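Long-range contacts in type II secretion pathway related protein (Escherichia coli, PDB 3SOL), which serves as the pilotin of a type II secretion system, probably a lipoprotein that, like its relatives, guides secretin subunits to the outer membrane: residues L7-S12 against H59-I63; I13-T17 against L85-I89; Y19-R23 against Y64-T68; L36-N40 against Q53-R57. All blocks are in the same frame, centred on the assembly; numbering follows the deposited sequence.

Interaction 1 of 4, residues L7-S12 against H59-I63; sequences LEQMAS and HSDDI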
loop_
_atom_site.group_PDB
_atom_site.type_symbol
_atom_site.label_atom_id
_atom_site.label_comp_id
_atom_site.label_asym_id
_atom_site.label_seq_id
_atom_site.Cartn_x
_atom_site.Cartn_y
_atom_site.Cartn_z
ATOM N N LEU A 7 10.061 6.170 -2.277
ATOM C CA LEU A 7 8.769 6.347 -2.943
ATOM C C LEU A 7 8.276 5.022 -3.518
ATOM O O LEU A 7 7.099 4.671 -3.361
ATOM C CB LEU A 7 8.871 7.390 -4.064
ATOM C CG LEU A 7 7.621 7.678 -4.903
ATOM C CD1 LEU A 7 6.411 7.942 -4.031
ATOM C CD2 LEU A 7 7.861 8.852 -5.818
ATOM N N GLU A 8 9.176 4.300 -4.189
ATOM C CA GLU A 8 8.866 2.963 -4.717
ATOM C C GLU A 8 8.367 2.027 -3.609
ATOM O O GLU A 8 7.358 1.332 -3.778
ATOM C CB GLU A 8 10.097 2.361 -5.406
ATOM C CG GLU A 8 9.781 1.160 -6.309
ATOM C CD GLU A 8 9.207 1.566 -7.677
ATOM O OE1 GLU A 8 9.898 2.305 -8.427
ATOM O OE2 GLU A 8 8.073 1.124 -8.005
ATOM N N GLN A 9 9.081 2.016 -2.486
ATOM C CA GLN A 9 8.694 1.242 -1.301
ATOM C C GLN A 9 7.314 1.644 -0.783
ATOM O O GLN A 9 6.412 0.821 -0.715
ATOM C CB GLN A 9 9.738 1.416 -0.185
ATOM C CG GLN A 9 9.251 1.033 1.232
ATOM C CD GLN A 9 10.400 0.774 2.216
ATOM O OE1 GLN A 9 11.499 1.316 2.072
ATOM N NE2 GLN A 9 10.138 -0.069 3.218
ATOM N N MET A 10 7.158 2.908 -0.411
ATOM C CA MET A 10 5.890 3.393 0.129
ATOM C C MET A 10 4.733 3.154 -0.834
ATOM O O MET A 10 3.690 2.712 -0.412
ATOM C CB MET A 10 5.954 4.890 0.473
ATOM C CG MET A 10 6.818 5.254 1.699
ATOM S SD MET A 10 6.473 4.294 3.204
ATOM C CE MET A 10 4.690 4.196 3.148
ATOM N N ALA A 11 4.929 3.441 -2.120
ATOM C CA ALA A 11 3.878 3.261 -3.125
ATOM C C ALA A 11 3.465 1.794 -3.249
ATOM O O ALA A 11 2.293 1.492 -3.417
ATOM C CB ALA A 11 4.315 3.802 -4.468
ATOM N N SER A 12 4.431 0.890 -3.148
ATOM C CA SER A 12 4.159 -0.547 -3.223
ATOM C C SER A 12 3.312 -1.048 -2.064
ATOM O O SER A 12 2.379 -1.848 -2.256
ATOM C CB SER A 12 5.469 -1.317 -3.281
ATOM O OG SER A 12 6.172 -0.966 -4.463
ATOM N N HIS A 59 1.995 7.106 -7.923
ATOM C CA HIS A 59 2.801 5.920 -8.206
ATOM C C HIS A 59 2.049 4.643 -7.813
ATOM O O HIS A 59 2.125 3.642 -8.513
ATOM C CB HIS A 59 4.149 5.967 -7.476
ATOM C CG HIS A 59 5.184 5.044 -8.056
ATOM N ND1 HIS A 59 5.595 5.121 -9.371
ATOM C CD2 HIS A 59 5.907 4.043 -7.498
ATOM C CE1 HIS A 59 6.511 4.197 -9.604
ATOM N NE2 HIS A 59 6.722 3.531 -8.484
ATOM N N SER A 60 1.348 4.691 -6.687
ATOM C CA SER A 60 0.578 3.545 -6.217
ATOM C C SER A 60 -0.476 3.146 -7.254
ATOM O O SER A 60 -0.699 1.946 -7.483
ATOM C CB SER A 60 -0.075 3.842 -4.864
ATOM O OG SER A 60 -0.862 2.740 -4.430
ATOM N N ASP A 61 -1.103 4.145 -7.879
ATOM C CA ASP A 61 -2.081 3.925 -8.960
ATOM C C ASP A 61 -1.466 3.138 -10.112
ATOM O O ASP A 61 -2.075 2.213 -10.645
ATOM C CB ASP A 61 -2.621 5.253 -9.512
ATOM C CG ASP A 61 -3.545 5.984 -8.534
ATOM O OD1 ASP A 61 -3.991 5.376 -7.533
ATOM O OD2 ASP A 61 -3.833 7.176 -8.788
ATOM N N ASP A 62 -0.250 3.519 -10.493
ATOM C CA ASP A 62 0.441 2.882 -11.611
ATOM C C ASP A 62 0.860 1.455 -11.280
ATOM O O ASP A 62 0.734 0.555 -12.115
ATOM C CB ASP A 62 1.667 3.699 -11.993
ATOM C CG ASP A 62 1.313 5.034 -12.629
ATOM O OD1 ASP A 62 0.190 5.193 -13.169
ATOM O OD2 ASP A 62 2.179 5.924 -12.594
ATOM N N ILE A 63 1.345 1.249 -10.055
ATOM C CA ILE A 63 1.686 -0.080 -9.571
ATOM C C ILE A 63 0.442 -0.955 -9.517
ATOM O O ILE A 63 0.481 -2.123 -9.900
ATOM C CB ILE A 63 2.346 -0.039 -8.178
ATOM C CG1 ILE A 63 3.722 0.643 -8.261
ATOM C CG2 ILE A 63 2.498 -1.453 -7.621
ATOM C CD1 ILE A 63 4.293 1.050 -6.925
#
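Start at Leu7, near the beginning of helix 5-23. Its contact with 59-63 is slight, its O lying 4.4 Å from His59 CD2, and its side chain also touches Leu51, Asp55 and Ile56. Glu8 comes next and makes the polar link: His59 NE2 donates to Glu8 OE2 at 2.8 Å with a nearly straight angle of 162°. A turn further on, Ala11 is where the backbones come closest, its CA 4.5 Å from Ser60 CA. Ala11 CB lies 4.4 Å from Ser60 CB, 3.4 Å from His59 CD2 at the ring edge and 3.7 Å from Ile63 CD1. Ser12 turns its hydroxyl back, OG donating to Glu8 O at 2.7 Å, while the same OG lies 3.7 Å from Ile63 CD1. With axes 8.8 Å apart and crossing at -65°, this is a close helix-helix crossing through small residues, Ala11 against Ser60, with a His-carboxylate hydrogen bond at its margin, in the all-helical fold of this pilotin domain.

Interaction 2 of 4, residues I13-T17 against L85-I89; sequences IVSAT and LVPFI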
loop_
_atom_site.group_PDB
_atom_site.type_symbol
_atom_site.label_atom_id
_atom_site.label_comp_id
_atom_site.label_asym_id
_atom_site.label_seq_id
_atom_site.Cartn_x
_atom_site.Cartn_y
_atom_site.Cartn_z
ATOM N N ILE A 13 3.621 -0.568 -0.862
ATOM C CA ILE A 13 2.835 -0.884 0.320
ATOM C C ILE A 13 1.394 -0.374 0.191
ATOM O O ILE A 13 0.441 -1.099 0.495
ATOM C CB ILE A 13 3.482 -0.297 1.587
ATOM C CG1 ILE A 13 4.779 -1.063 1.900
ATOM C CG2 ILE A 13 2.528 -0.399 2.748
ATOM C CD1 ILE A 13 5.777 -0.298 2.754
ATOM N N VAL A 14 1.237 0.870 -0.258
ATOM C CA VAL A 14 -0.096 1.465 -0.449
ATOM C C VAL A 14 -0.909 0.746 -1.550
ATOM O O VAL A 14 -2.098 0.491 -1.369
ATOM C CB VAL A 14 0.019 2.986 -0.687
ATOM C CG1 VAL A 14 -1.296 3.584 -1.197
ATOM C CG2 VAL A 14 0.466 3.683 0.611
ATOM N N SER A 15 -0.273 0.392 -2.673
ATOM C CA SER A 15 -0.989 -0.306 -3.767
ATOM C C SER A 15 -1.408 -1.714 -3.365
ATOM O O SER A 15 -2.485 -2.170 -3.724
ATOM C CB SER A 15 -0.145 -0.388 -5.037
ATOM O OG SER A 15 1.055 -1.068 -4.741
ATOM N N ALA A 16 -0.545 -2.405 -2.627
ATOM C CA ALA A 16 -0.857 -3.741 -2.114
ATOM C C ALA A 16 -2.036 -3.690 -1.134
ATOM O O ALA A 16 -2.892 -4.577 -1.116
ATOM C CB ALA A 16 0.399 -4.349 -1.436
ATOM N N THR A 17 -2.088 -2.625 -0.333
ATOM C CA THR A 17 -3.162 -2.439 0.627
ATOM C C THR A 17 -4.471 -2.166 -0.116
ATOM O O THR A 17 -5.531 -2.699 0.237
ATOM C CB THR A 17 -2.805 -1.293 1.625
ATOM O OG1 THR A 17 -1.556 -1.626 2.281
ATOM C CG2 THR A 17 -3.867 -1.152 2.650
ATOM N N LEU A 85 1.913 -7.769 4.486
ATOM C CA LEU A 85 1.505 -6.445 4.977
ATOM C C LEU A 85 1.213 -6.397 6.494
ATOM O O LEU A 85 0.790 -5.362 7.019
ATOM C CB LEU A 85 0.308 -5.929 4.179
ATOM C CG LEU A 85 0.611 -5.495 2.743
ATOM C CD1 LEU A 85 -0.671 -5.180 1.984
ATOM C CD2 LEU A 85 1.486 -4.269 2.763
ATOM N N VAL A 86 1.467 -7.490 7.200
ATOM C CA VAL A 86 1.127 -7.572 8.613
ATOM C C VAL A 86 1.684 -6.371 9.386
ATOM O O VAL A 86 0.938 -5.716 10.116
ATOM C CB VAL A 86 1.557 -8.944 9.239
ATOM C CG1 VAL A 86 1.469 -8.907 10.755
ATOM C CG2 VAL A 86 0.686 -10.074 8.690
ATOM N N PRO A 87 2.981 -6.052 9.212
ATOM C CA PRO A 87 3.520 -4.866 9.889
ATOM C C PRO A 87 2.825 -3.530 9.550
ATOM O O PRO A 87 2.476 -2.773 10.462
ATOM C CB PRO A 87 4.987 -4.845 9.432
ATOM C CG PRO A 87 5.296 -6.265 9.128
ATOM C CD PRO A 87 4.042 -6.815 8.528
ATOM N N PHE A 88 2.642 -3.237 8.264
ATOM C CA PHE A 88 1.986 -1.989 7.845
ATOM C C PHE A 88 0.545 -1.918 8.346
ATOM O O PHE A 88 0.101 -0.877 8.826
ATOM C CB PHE A 88 2.014 -1.836 6.323
ATOM C CG PHE A 88 1.442 -0.525 5.822
ATOM C CD1 PHE A 88 2.022 0.691 6.184
ATOM C CD2 PHE A 88 0.352 -0.510 4.959
ATOM C CE1 PHE A 88 1.503 1.910 5.717
ATOM C CE2 PHE A 88 -0.170 0.701 4.481
ATOM C CZ PHE A 88 0.415 1.916 4.867
ATOM N N ILE A 89 -0.180 -3.028 8.246
ATOM C CA ILE A 89 -1.575 -3.086 8.719
ATOM C C ILE A 89 -1.654 -2.798 10.227
ATOM O O ILE A 89 -2.608 -2.180 10.690
ATOM C CB ILE A 89 -2.228 -4.446 8.380
ATOM C CG1 ILE A 89 -2.351 -4.605 6.853
ATOM C CG2 ILE A 89 -3.591 -4.584 9.053
ATOM C CD1 ILE A 89 -2.793 -5.990 6.391
#
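The backbones stay well apart here: the nearest CA atoms, of Ile13 and Leu85, are 7.4 Å from each other, so side chains fill the gap. Segment 13-17 is the middle of helix 5-23, whereas Leu85 stands at a corner, first residue to leave helical geometry after helix 74-84 and at the N-cap position of helix 86-93. Ile89 N bonds to Leu85 O at 2.8 Å, and Leu85 and Phe88 both point at 13-17. Leu85 wedges between turns: CD2 lies 4.0 Å from Ile13 CG2, and CD1 lies 3.7 Å from both Ala16 CB and Thr17 OG1. Phe88 has Ile13 over one ring face, a CH-pi contact, and Thr17 OG1 at the edge, 3.5 Å from Phe88 CD2. The buried Thr17 hydroxyl is satisfied within its own helix, OG1 donating to Ile13 O at 2.7 Å. This is part of the apolar core of a small helical domain, in which a helix-to-helix corner docks on the central stretch of the first helix.

Interaction 3 of 4, residues Y19-R23 against Y64-T68; sequences YLKMR and YVRLT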
loop_
_atom_site.group_PDB
_atom_site.type_symbol
_atom_site.label_atom_id
_atom_site.label_comp_id
_atom_site.label_asym_id
_atom_site.label_seq_id
_atom_site.Cartn_x
_atom_site.Cartn_y
_atom_site.Cartn_z
ATOM N N TYR A 19 -5.066 -3.288 -3.135
ATOM C CA TYR A 19 -5.379 -4.601 -3.696
ATOM C C TYR A 19 -6.111 -5.477 -2.675
ATOM O O TYR A 19 -7.097 -6.108 -3.008
ATOM C CB TYR A 19 -4.114 -5.286 -4.215
ATOM C CG TYR A 19 -4.358 -6.151 -5.439
ATOM C CD1 TYR A 19 -4.093 -5.664 -6.701
ATOM C CD2 TYR A 19 -4.861 -7.442 -5.330
ATOM C CE1 TYR A 19 -4.305 -6.427 -7.834
ATOM C CE2 TYR A 19 -5.098 -8.227 -6.482
ATOM C CZ TYR A 19 -4.807 -7.698 -7.720
ATOM O OH TYR A 19 -4.990 -8.398 -8.885
ATOM N N LEU A 20 -5.651 -5.481 -1.423
ATOM C CA LEU A 20 -6.313 -6.254 -0.374
ATOM C C LEU A 20 -7.749 -5.814 -0.155
ATOM O O LEU A 20 -8.655 -6.652 -0.008
ATOM C CB LEU A 20 -5.527 -6.158 0.942
ATOM C CG LEU A 20 -4.259 -6.990 1.014
ATOM C CD1 LEU A 20 -3.619 -6.814 2.393
ATOM C CD2 LEU A 20 -4.572 -8.491 0.716
ATOM N N LYS A 21 -7.962 -4.503 -0.135
ATOM C CA LYS A 21 -9.283 -3.952 0.090
ATOM C C LYS A 21 -10.242 -4.224 -1.065
ATOM O O LYS A 21 -11.391 -4.559 -0.853
ATOM C CB LYS A 21 -9.185 -2.445 0.323
ATOM C CG LYS A 21 -8.642 -2.088 1.675
ATOM C CD LYS A 21 -8.223 -0.609 1.741
ATOM C CE LYS A 21 -9.352 0.342 1.536
ATOM N NZ LYS A 21 -8.835 1.745 1.559
ATOM N N MET A 22 -9.753 -4.066 -2.286
ATOM C CA MET A 22 -10.589 -4.145 -3.473
ATOM C C MET A 22 -10.834 -5.607 -3.898
ATOM O O MET A 22 -11.936 -5.953 -4.313
ATOM C CB MET A 22 -9.934 -3.366 -4.634
ATOM C CG MET A 22 -9.927 -1.850 -4.448
ATOM S SD MET A 22 -11.502 -1.041 -4.876
ATOM C CE MET A 22 -11.908 -1.875 -6.344
ATOM N N ARG A 23 -9.812 -6.446 -3.805
ATOM C CA ARG A 23 -9.857 -7.768 -4.443
ATOM C C ARG A 23 -9.725 -8.941 -3.485
ATOM O O ARG A 23 -9.870 -10.095 -3.910
ATOM C CB ARG A 23 -8.772 -7.817 -5.509
ATOM C CG ARG A 23 -9.172 -6.869 -6.632
ATOM C CD ARG A 23 -8.150 -6.636 -7.578
ATOM N NE ARG A 23 -8.669 -5.761 -8.642
ATOM C CZ ARG A 23 -9.060 -6.157 -9.843
ATOM N NH1 ARG A 23 -9.439 -5.244 -10.717
ATOM N NH2 ARG A 23 -9.075 -7.434 -10.177
ATOM N N TYR A 64 -0.669 -0.389 -9.058
ATOM C CA TYR A 64 -1.890 -1.164 -8.935
ATOM C C TYR A 64 -2.310 -1.769 -10.274
ATOM O O TYR A 64 -2.699 -2.941 -10.344
ATOM C CB TYR A 64 -2.999 -0.283 -8.395
ATOM C CG TYR A 64 -4.301 -1.016 -8.136
ATOM C CD1 TYR A 64 -4.478 -1.756 -6.977
ATOM C CD2 TYR A 64 -5.353 -0.949 -9.044
ATOM C CE1 TYR A 64 -5.674 -2.411 -6.719
ATOM C CE2 TYR A 64 -6.552 -1.605 -8.794
ATOM C CZ TYR A 64 -6.697 -2.332 -7.622
ATOM O OH TYR A 64 -7.867 -2.992 -7.352
ATOM N N VAL A 65 -2.230 -0.970 -11.330
ATOM C CA VAL A 65 -2.549 -1.453 -12.665
ATOM C C VAL A 65 -1.656 -2.632 -13.045
ATOM O O VAL A 65 -2.144 -3.647 -13.558
ATOM C CB VAL A 65 -2.417 -0.352 -13.698
ATOM C CG1 VAL A 65 -2.518 -0.937 -15.111
ATOM C CG2 VAL A 65 -3.474 0.716 -13.446
ATOM N N ARG A 66 -0.364 -2.517 -12.772
ATOM C CA ARG A 66 0.553 -3.616 -13.048
ATOM C C ARG A 66 0.177 -4.857 -12.246
ATOM O O ARG A 66 0.216 -5.963 -12.785
ATOM C CB ARG A 66 2.013 -3.223 -12.787
ATOM C CG ARG A 66 2.476 -2.062 -13.634
ATOM C CD ARG A 66 3.982 -2.049 -13.831
ATOM N NE ARG A 66 4.742 -1.843 -12.595
ATOM C CZ ARG A 66 5.058 -0.654 -12.066
ATOM N NH1 ARG A 66 4.660 0.490 -12.628
ATOM N NH2 ARG A 66 5.777 -0.609 -10.944
ATOM N N LEU A 67 -0.216 -4.677 -10.977
ATOM C CA LEU A 67 -0.591 -5.807 -10.123
ATOM C C LEU A 67 -1.832 -6.513 -10.652
ATOM O O LEU A 67 -1.870 -7.739 -10.648
ATOM C CB LEU A 67 -0.829 -5.375 -8.671
ATOM C CG LEU A 67 0.367 -4.809 -7.894
ATOM C CD1 LEU A 67 -0.087 -4.271 -6.530
ATOM C CD2 LEU A 67 1.440 -5.879 -7.732
ATOM N N THR A 68 -2.834 -5.761 -11.113
ATOM C CA THR A 68 -4.050 -6.387 -11.654
ATOM C C THR A 68 -3.744 -7.221 -12.905
ATOM O O THR A 68 -4.339 -8.274 -13.104
ATOM C CB THR A 68 -5.190 -5.378 -11.954
ATOM O OG1 THR A 68 -4.832 -4.521 -13.054
ATOM C CG2 THR A 68 -5.484 -4.539 -10.728
#
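Long side chains bridge this gap, since the axes of 19-23 and 64-68 are 12.1 Å apart, crossing at -53°. Tyr19 sits off the usual wells, with chi1 at -146°, which brings its ring toward 64-68: CE1 lies 3.7 Å from both Leu67 CB and Thr68 CG2. Tyr64, with chi1 t, reaches across the other way. The two rings meet obliquely, centroids 5.5 Å apart and planes at 54°, and Tyr19 CD1 is 3.6 Å from Tyr64 CE1. Arg23 runs out extended beyond chi1 (m, then t, t), so that its NE donates to Tyr64 OH at 3.2 Å. Thr68 is p: OG1 donates to Val65 O at 2.9 Å, while CG2 lies over the guanidinium face of Arg23, 4.0 Å from NE. Outside the segments, Tyr19 OH bonds to Glu74 and Lys77 of helix 74-84, and Arg18 makes a cation-pi contact with Tyr64. Mainly aromatic carbon thus fills this wide gap, and each phenol oxygen has a polar partner, for Tyr64 the exposed Arg23.

Interaction 4 of 4, residues L36-N40 against Q53-R57; sequences LNVAN and QEDIR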
loop_
_atom_site.group_PDB
_atom_site.type_symbol
_atom_site.label_atom_id
_atom_site.label_comp_id
_atom_site.label_asym_id
_atom_site.label_seq_id
_atom_site.Cartn_x
_atom_site.Cartn_y
_atom_site.Cartn_z
ATOM N N LEU A 36 -2.912 6.793 3.247
ATOM C CA LEU A 36 -1.937 7.799 2.797
ATOM C C LEU A 36 -1.395 8.645 3.953
ATOM O O LEU A 36 -0.191 8.947 3.990
ATOM C CB LEU A 36 -2.540 8.664 1.684
ATOM C CG LEU A 36 -2.679 7.944 0.340
ATOM C CD1 LEU A 36 -3.522 8.750 -0.633
ATOM C CD2 LEU A 36 -1.287 7.680 -0.253
ATOM N N ASN A 37 -2.266 9.014 4.898
ATOM C CA ASN A 37 -1.854 9.761 6.100
ATOM C C ASN A 37 -0.828 8.978 6.899
ATOM O O ASN A 37 0.145 9.541 7.390
ATOM C CB ASN A 37 -3.037 10.050 7.037
ATOM C CG ASN A 37 -4.015 11.081 6.479
ATOM O OD1 ASN A 37 -3.719 11.789 5.515
ATOM N ND2 ASN A 37 -5.206 11.158 7.089
ATOM N N VAL A 38 -1.080 7.683 7.047
ATOM C CA VAL A 38 -0.202 6.797 7.793
ATOM C C VAL A 38 1.125 6.595 7.052
ATOM O O VAL A 38 2.189 6.597 7.673
ATOM C CB VAL A 38 -0.890 5.451 8.075
ATOM C CG1 VAL A 38 0.097 4.446 8.668
ATOM C CG2 VAL A 38 -2.080 5.657 9.011
ATOM N N ALA A 39 1.066 6.456 5.732
ATOM C CA ALA A 39 2.282 6.406 4.908
ATOM C C ALA A 39 3.103 7.692 5.030
ATOM O O ALA A 39 4.331 7.641 5.075
ATOM C CB ALA A 39 1.929 6.136 3.446
ATOM N N ASN A 40 2.422 8.838 5.080
ATOM C CA ASN A 40 3.074 10.139 5.258
ATOM C C ASN A 40 3.697 10.253 6.648
ATOM O O ASN A 40 4.829 10.730 6.794
ATOM C CB ASN A 40 2.072 11.283 5.026
ATOM C CG ASN A 40 2.733 12.669 5.000
ATOM O OD1 ASN A 40 3.835 12.847 4.482
ATOM N ND2 ASN A 40 2.044 13.655 5.556
ATOM N N GLN A 53 2.000 12.797 -0.123
ATOM C CA GLN A 53 0.890 11.868 -0.329
ATOM C C GLN A 53 0.457 11.813 -1.798
ATOM O O GLN A 53 0.071 10.758 -2.265
ATOM C CB GLN A 53 -0.308 12.194 0.578
ATOM C CG GLN A 53 -0.019 11.980 2.060
ATOM C CD GLN A 53 -1.181 12.376 2.943
ATOM O OE1 GLN A 53 -2.294 11.910 2.744
ATOM N NE2 GLN A 53 -0.929 13.243 3.920
ATOM N N GLU A 54 0.516 12.924 -2.530
ATOM C CA GLU A 54 0.188 12.862 -3.964
ATOM C C GLU A 54 1.195 12.023 -4.766
ATOM O O GLU A 54 0.790 11.286 -5.653
ATOM C CB GLU A 54 0.042 14.251 -4.583
ATOM C CG GLU A 54 1.315 15.020 -4.700
ATOM C CD GLU A 54 1.072 16.483 -5.042
ATOM O OE1 GLU A 54 0.391 16.741 -6.065
ATOM O OE2 GLU A 54 1.557 17.365 -4.283
ATOM N N ASP A 55 2.490 12.146 -4.460
ATOM C CA ASP A 55 3.529 11.319 -5.103
ATOM C C ASP A 55 3.252 9.840 -4.841
ATOM O O ASP A 55 3.242 9.018 -5.772
ATOM C CB ASP A 55 4.941 11.664 -4.580
ATOM C CG ASP A 55 5.514 12.952 -5.179
ATOM O OD1 ASP A 55 4.792 13.668 -5.914
ATOM O OD2 ASP A 55 6.701 13.253 -4.897
ATOM N N ILE A 56 3.024 9.509 -3.570
ATOM C CA ILE A 56 2.749 8.113 -3.161
ATOM C C ILE A 56 1.485 7.595 -3.841
ATOM O O ILE A 56 1.461 6.458 -4.335
ATOM C CB ILE A 56 2.611 7.975 -1.608
ATOM C CG1 ILE A 56 3.947 8.285 -0.910
ATOM C CG2 ILE A 56 2.111 6.568 -1.222
ATOM C CD1 ILE A 56 3.815 8.714 0.553
ATOM N N ARG A 57 0.440 8.427 -3.864
ATOM C CA ARG A 57 -0.843 8.060 -4.469
ATOM C C ARG A 57 -0.704 7.805 -5.977
ATOM O O ARG A 57 -1.181 6.778 -6.473
ATOM C CB ARG A 57 -1.905 9.139 -4.204
ATOM C CG ARG A 57 -3.331 8.750 -4.627
ATOM C CD ARG A 57 -4.227 9.976 -4.843
ATOM N NE ARG A 57 -3.784 10.772 -5.996
ATOM C CZ ARG A 57 -3.488 12.076 -5.989
ATOM N NH1 ARG A 57 -3.598 12.818 -4.884
ATOM N NH2 ARG A 57 -3.089 12.658 -7.117
#
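Gln53 opens helix 53-69 and comes first. Of its segment it is the residue most covered by 36-40, giving up 101 Å², and its CA is 5.9 Å from that of Leu36. The chain of methylenes lies across the surface of the other helix: Gln53 CG is 4.2 Å from Leu36 CB and 3.7 Å from Asn40 CB, and the amide end reaches the neighbourhood of Asn37. One turn on, Ile56 carries the apolar part of the contact. Its CG2 lies 3.7 Å from Leu36 CD2, and its CD1, at 4.3 Å, just reaches Ala39 CB, so Leu36 and Ala39 both meet this one side chain. Arg57 contributes the aliphatic start of its side chain, CB 3.9 Å and CG 4.0 Å from Leu36 CD1, before the guanidinium leads away. Leu36 is thus touched in turn by Gln53, Ile56 and Arg57, while the contact grows less polar from Gln53 to the buried Ile56. The two helices follow one another in the chain, joined by the loop after residue 45, and cross steeply at 115° with axes 9.9 Å apart. Helix 5-23 packs against the inner side of the pair, where Val14 touches both Ala39 and Ile56 and Met10 touches Ala39; helix 86-93 lies against helix 32-45 at Val38, through Phe88 and Leu92.

How the interactions relate
Helix 5-23 is the common thread: interactions 1, 2 and 3 use successive parts of it, and Val14 also touches the residues of interaction 4. Interactions 1 and 3 join the same two helices, closely at small residues in the first and across a wider gap filled by tyrosines in the second. Interaction 2, on the helix 86-93 side, is the buried one and almost wholly apolar. The other three are partly buried, each with polar groups at its margin: histidine-glutamate in 1, arginine-tyrosine in 3, amide side chains in 4. Interactions 3 and 4 lie on opposite sides of the chain's centre, about 17 Å apart between centres, near the two ends of helix 53-69.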